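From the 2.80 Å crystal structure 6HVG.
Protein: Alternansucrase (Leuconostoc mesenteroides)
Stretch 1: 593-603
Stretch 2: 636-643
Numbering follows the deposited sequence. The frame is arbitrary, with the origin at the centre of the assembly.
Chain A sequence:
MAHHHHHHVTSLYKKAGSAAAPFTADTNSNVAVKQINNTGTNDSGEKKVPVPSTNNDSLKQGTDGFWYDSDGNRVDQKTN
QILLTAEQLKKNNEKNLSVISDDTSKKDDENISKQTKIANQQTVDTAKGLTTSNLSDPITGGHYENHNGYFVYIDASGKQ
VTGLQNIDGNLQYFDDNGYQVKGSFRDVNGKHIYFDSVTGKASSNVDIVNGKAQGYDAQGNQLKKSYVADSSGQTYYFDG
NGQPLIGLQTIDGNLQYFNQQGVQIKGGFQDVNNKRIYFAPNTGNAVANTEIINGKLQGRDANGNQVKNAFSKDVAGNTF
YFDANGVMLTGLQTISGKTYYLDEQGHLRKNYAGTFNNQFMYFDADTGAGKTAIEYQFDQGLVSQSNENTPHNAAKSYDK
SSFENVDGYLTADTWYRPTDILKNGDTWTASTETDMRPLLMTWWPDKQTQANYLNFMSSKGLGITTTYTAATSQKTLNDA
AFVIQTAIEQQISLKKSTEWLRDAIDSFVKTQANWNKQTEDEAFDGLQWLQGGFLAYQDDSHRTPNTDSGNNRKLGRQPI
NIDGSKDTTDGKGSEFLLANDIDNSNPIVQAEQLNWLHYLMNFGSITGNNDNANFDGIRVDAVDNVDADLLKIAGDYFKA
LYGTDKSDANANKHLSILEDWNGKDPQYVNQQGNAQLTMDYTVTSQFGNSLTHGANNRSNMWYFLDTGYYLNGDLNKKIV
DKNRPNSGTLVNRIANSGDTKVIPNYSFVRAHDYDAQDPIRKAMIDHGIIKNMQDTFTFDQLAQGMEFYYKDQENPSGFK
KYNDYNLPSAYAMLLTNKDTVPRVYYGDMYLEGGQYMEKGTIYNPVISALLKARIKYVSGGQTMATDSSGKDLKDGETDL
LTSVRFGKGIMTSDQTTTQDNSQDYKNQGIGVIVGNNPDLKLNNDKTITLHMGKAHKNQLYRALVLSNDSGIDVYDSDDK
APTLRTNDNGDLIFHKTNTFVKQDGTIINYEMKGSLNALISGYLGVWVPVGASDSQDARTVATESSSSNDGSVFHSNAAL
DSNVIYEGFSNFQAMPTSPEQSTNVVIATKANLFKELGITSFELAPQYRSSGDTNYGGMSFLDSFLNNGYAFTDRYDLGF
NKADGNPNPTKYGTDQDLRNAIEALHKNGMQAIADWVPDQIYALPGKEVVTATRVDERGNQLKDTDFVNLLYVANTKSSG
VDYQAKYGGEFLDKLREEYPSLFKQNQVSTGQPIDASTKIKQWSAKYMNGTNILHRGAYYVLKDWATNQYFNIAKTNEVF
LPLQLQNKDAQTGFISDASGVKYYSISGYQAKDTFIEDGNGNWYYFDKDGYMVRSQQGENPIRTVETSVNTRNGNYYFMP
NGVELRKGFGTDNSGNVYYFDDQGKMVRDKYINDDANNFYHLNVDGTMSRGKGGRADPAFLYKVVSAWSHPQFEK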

# COMPACT_ATOMS: atom_id res chain seq x y z
N GLN A 593 16.88 -5.55 -21.13
CA GLN A 593 16.72 -4.23 -20.55
C GLN A 593 17.70 -3.24 -21.21
O GLN A 593 17.38 -2.07 -21.36
CB GLN A 593 16.96 -4.25 -19.04
CG GLN A 593 16.06 -5.13 -18.23
CD GLN A 593 14.65 -4.63 -18.12
OE1 GLN A 593 14.22 -3.68 -18.78
NE2 GLN A 593 13.92 -5.26 -17.27
N LEU A 594 18.89 -3.71 -21.57
CA LEU A 594 19.84 -2.88 -22.30
C LEU A 594 19.35 -2.58 -23.71
O LEU A 594 19.55 -1.48 -24.22
CB LEU A 594 21.20 -3.58 -22.37
CG LEU A 594 22.32 -2.86 -23.13
CD1 LEU A 594 22.61 -1.52 -22.46
CD2 LEU A 594 23.55 -3.75 -23.20
N ASN A 595 18.74 -3.58 -24.36
CA ASN A 595 18.15 -3.39 -25.69
C ASN A 595 17.10 -2.29 -25.65
O ASN A 595 17.11 -1.39 -26.49
CB ASN A 595 17.51 -4.69 -26.20
CG ASN A 595 17.31 -4.71 -27.72
OD1 ASN A 595 18.27 -4.83 -28.48
ND2 ASN A 595 16.06 -4.59 -28.16
N TRP A 596 16.23 -2.36 -24.64
CA TRP A 596 15.20 -1.35 -24.43
C TRP A 596 15.81 0.00 -24.18
O TRP A 596 15.33 1.01 -24.71
CB TRP A 596 14.33 -1.75 -23.24
CG TRP A 596 13.07 -0.94 -23.06
CD1 TRP A 596 12.30 -0.39 -24.02
CD2 TRP A 596 12.42 -0.68 -21.82
NE1 TRP A 596 11.21 0.22 -23.46
CE2 TRP A 596 11.27 0.05 -22.11
CE3 TRP A 596 12.71 -0.98 -20.50
CZ2 TRP A 596 10.39 0.49 -21.12
CZ3 TRP A 596 11.84 -0.54 -19.51
CH2 TRP A 596 10.69 0.17 -19.83
N LEU A 597 16.86 0.02 -23.38
CA LEU A 597 17.58 1.27 -23.07
C LEU A 597 18.18 1.88 -24.30
O LEU A 597 18.13 3.08 -24.48
CB LEU A 597 18.67 1.02 -22.05
CG LEU A 597 19.54 2.21 -21.67
CD1 LEU A 597 18.70 3.33 -21.06
CD2 LEU A 597 20.62 1.74 -20.71
N HIS A 598 18.77 1.06 -25.16
CA HIS A 598 19.31 1.55 -26.42
C HIS A 598 18.19 2.12 -27.24
O HIS A 598 18.32 3.22 -27.79
CB HIS A 598 19.99 0.43 -27.18
CG HIS A 598 20.56 0.84 -28.50
ND1 HIS A 598 21.84 1.35 -28.63
CD2 HIS A 598 20.05 0.76 -29.75
CE1 HIS A 598 22.08 1.59 -29.90
NE2 HIS A 598 21.01 1.23 -30.60
N TYR A 599 17.08 1.40 -27.30
CA TYR A 599 15.92 1.81 -28.08
C TYR A 599 15.41 3.19 -27.67
O TYR A 599 15.03 3.98 -28.53
CB TYR A 599 14.82 0.77 -27.95
CG TYR A 599 13.47 1.12 -28.53
CD1 TYR A 599 13.19 0.90 -29.86
CD2 TYR A 599 12.46 1.63 -27.74
CE1 TYR A 599 11.94 1.17 -30.38
CE2 TYR A 599 11.21 1.89 -28.24
CZ TYR A 599 10.95 1.66 -29.56
OH TYR A 599 9.71 1.93 -30.10
N LEU A 600 15.42 3.48 -26.37
CA LEU A 600 14.96 4.78 -25.89
C LEU A 600 15.96 5.88 -26.22
O LEU A 600 15.57 6.96 -26.66
CB LEU A 600 14.66 4.75 -24.39
CG LEU A 600 13.51 3.82 -23.97
CD1 LEU A 600 13.56 3.51 -22.50
CD2 LEU A 600 12.14 4.39 -24.34
N MET A 601 17.25 5.61 -26.02
CA MET A 601 18.30 6.60 -26.28
C MET A 601 18.55 6.82 -27.77
O MET A 601 19.21 7.78 -28.15
CB MET A 601 19.62 6.20 -25.61
CG MET A 601 19.57 6.08 -24.10
SD MET A 601 19.17 7.62 -23.26
CE MET A 601 17.42 7.31 -23.01
N ASN A 602 18.03 5.93 -28.61
CA ASN A 602 18.01 6.13 -30.06
C ASN A 602 16.60 6.11 -30.63
O ASN A 602 16.41 5.67 -31.76
CB ASN A 602 18.88 5.05 -30.72
CG ASN A 602 20.33 5.16 -30.33
OD1 ASN A 602 21.11 5.86 -30.99
ND2 ASN A 602 20.70 4.50 -29.24
N PHE A 603 15.61 6.54 -29.84
CA PHE A 603 14.22 6.38 -30.26
C PHE A 603 13.99 7.02 -31.60
O PHE A 603 13.46 6.39 -32.51
CB PHE A 603 13.25 6.94 -29.23
CG PHE A 603 11.80 6.75 -29.60
CD1 PHE A 603 11.27 5.48 -29.69
CD2 PHE A 603 10.97 7.83 -29.85
CE1 PHE A 603 9.93 5.28 -30.04
CE2 PHE A 603 9.63 7.64 -30.19
CZ PHE A 603 9.11 6.37 -30.29
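Stretch 2, residues 636-643: DYFKALYG

Stretch 2 is the end of a helix that begins earlier in the chain and runs through Tyr642, in broadly the same direction as the helix of stretch 1, crossing it at -47°. The axes come no closer than 11.7 Å, a wide spacing, bridged here by large side chains such as Tyr637, Phe638 and Met601. The nearest CA pairs are Leu594 and Tyr637, CA to CA 8.0 Å, and Met601 and Phe638, CA to CA 9.6 Å.

Tyr637 is the knob. With chi1 t (174°) and chi2 80°, its ring extends from a CA-to-CB bond that points toward stretch 1 and enters the hole formed by Leu594, Leu597, His598 and Met601. Both leucines adopt the t,p rotamer, which brings Leu594 CD1 to 3.5 Å from Tyr637 CD1 and Leu597 CD2 to 3.9 Å from Tyr637 CD2. The hydroxyl is not left unpaired at the end of this apolar passage: Tyr637 OH hydrogen-bonds His598 ND1 at 2.7 Å. His598, itself chi1 t, meets the tyrosine rim to rim, the ring planes at 84°, so the bond forms without stacking.

Phe638 takes m (chi1 -82°). Its CA-to-CB bond points sideways, yet the ring end comes nearer, placing Phe638 CZ 3.6 Å from Met601 SD. Met601 is m,m with chi3 at 98°, between wells; its sulfur lies oblique to the phenyl ring, while Met601 CG is 4.2 Å from Tyr637 CE2. One flexible side chain thus touches two aromatic rings. Tyr642, m at chi1, reaches across from the last helical turn, and its CA-to-CB bond points toward stretch 1; Tyr642 OH lies 3.6 Å from Met601 CB.

The helix of stretch 1 ends at Met601 and that of stretch 2 at Tyr642. Asn602, m at chi1, turns its amide back so that Asn602 ND2 donates to His598 O at 3.1 Å. Gly643 leaves helical geometry with positive phi, a conformation that favours glycine.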

# COMPACT_ATOMS: atom_id res chain seq x y z
N ASP A 636 27.49 1.84 -17.62
CA ASP A 636 28.52 1.39 -18.56
C ASP A 636 28.15 1.62 -20.02
O ASP A 636 29.02 1.88 -20.84
CB ASP A 636 28.85 -0.09 -18.30
CG ASP A 636 29.52 -0.30 -16.95
OD1 ASP A 636 29.72 0.70 -16.22
OD2 ASP A 636 29.85 -1.46 -16.61
N TYR A 637 26.86 1.51 -20.33
CA TYR A 637 26.33 1.79 -21.66
C TYR A 637 26.57 3.25 -22.03
O TYR A 637 27.11 3.56 -23.08
CB TYR A 637 24.82 1.47 -21.72
CG TYR A 637 24.16 1.88 -23.01
CD1 TYR A 637 24.26 1.08 -24.16
CD2 TYR A 637 23.46 3.08 -23.10
CE1 TYR A 637 23.67 1.48 -25.35
CE2 TYR A 637 22.87 3.47 -24.29
CZ TYR A 637 22.99 2.66 -25.40
OH TYR A 637 22.41 3.04 -26.57
N PHE A 638 26.20 4.15 -21.13
CA PHE A 638 26.45 5.57 -21.32
C PHE A 638 27.95 5.91 -21.43
O PHE A 638 28.33 6.81 -22.18
CB PHE A 638 25.82 6.39 -20.19
CG PHE A 638 24.35 6.66 -20.38
CD1 PHE A 638 23.43 5.64 -20.32
CD2 PHE A 638 23.90 7.95 -20.54
CE1 PHE A 638 22.09 5.88 -20.46
CE2 PHE A 638 22.54 8.20 -20.71
CZ PHE A 638 21.64 7.16 -20.68
N LYS A 639 28.79 5.19 -20.69
CA LYS A 639 30.23 5.38 -20.78
C LYS A 639 30.72 5.00 -22.17
O LYS A 639 31.45 5.76 -22.81
CB LYS A 639 30.95 4.56 -19.71
CG LYS A 639 30.87 5.13 -18.31
CD LYS A 639 31.29 4.12 -17.23
CE LYS A 639 31.32 4.79 -15.86
NZ LYS A 639 31.29 3.86 -14.71
N ALA A 640 30.31 3.83 -22.64
CA ALA A 640 30.75 3.31 -23.92
C ALA A 640 30.32 4.18 -25.09
O ALA A 640 31.13 4.46 -25.97
CB ALA A 640 30.24 1.89 -24.10
N LEU A 641 29.06 4.59 -25.10
CA LEU A 641 28.50 5.33 -26.24
C LEU A 641 28.69 6.84 -26.23
O LEU A 641 28.69 7.46 -27.29
CB LEU A 641 27.01 5.05 -26.40
CG LEU A 641 26.66 3.97 -27.41
CD1 LEU A 641 26.81 2.59 -26.78
CD2 LEU A 641 25.25 4.22 -27.92
N TYR A 642 28.83 7.44 -25.05
CA TYR A 642 28.93 8.92 -24.95
C TYR A 642 30.15 9.41 -24.17
O TYR A 642 30.31 10.60 -23.99
CB TYR A 642 27.67 9.50 -24.31
CG TYR A 642 26.36 9.00 -24.91
CD1 TYR A 642 26.11 9.11 -26.26
CD2 TYR A 642 25.38 8.40 -24.12
CE1 TYR A 642 24.93 8.67 -26.82
CE2 TYR A 642 24.19 7.95 -24.66
CZ TYR A 642 23.97 8.09 -26.01
OH TYR A 642 22.79 7.63 -26.55
N GLY A 643 31.01 8.50 -23.70
CA GLY A 643 32.19 8.90 -22.92
C GLY A 643 31.86 9.79 -21.72
O GLY A 643 32.53 10.78 -21.48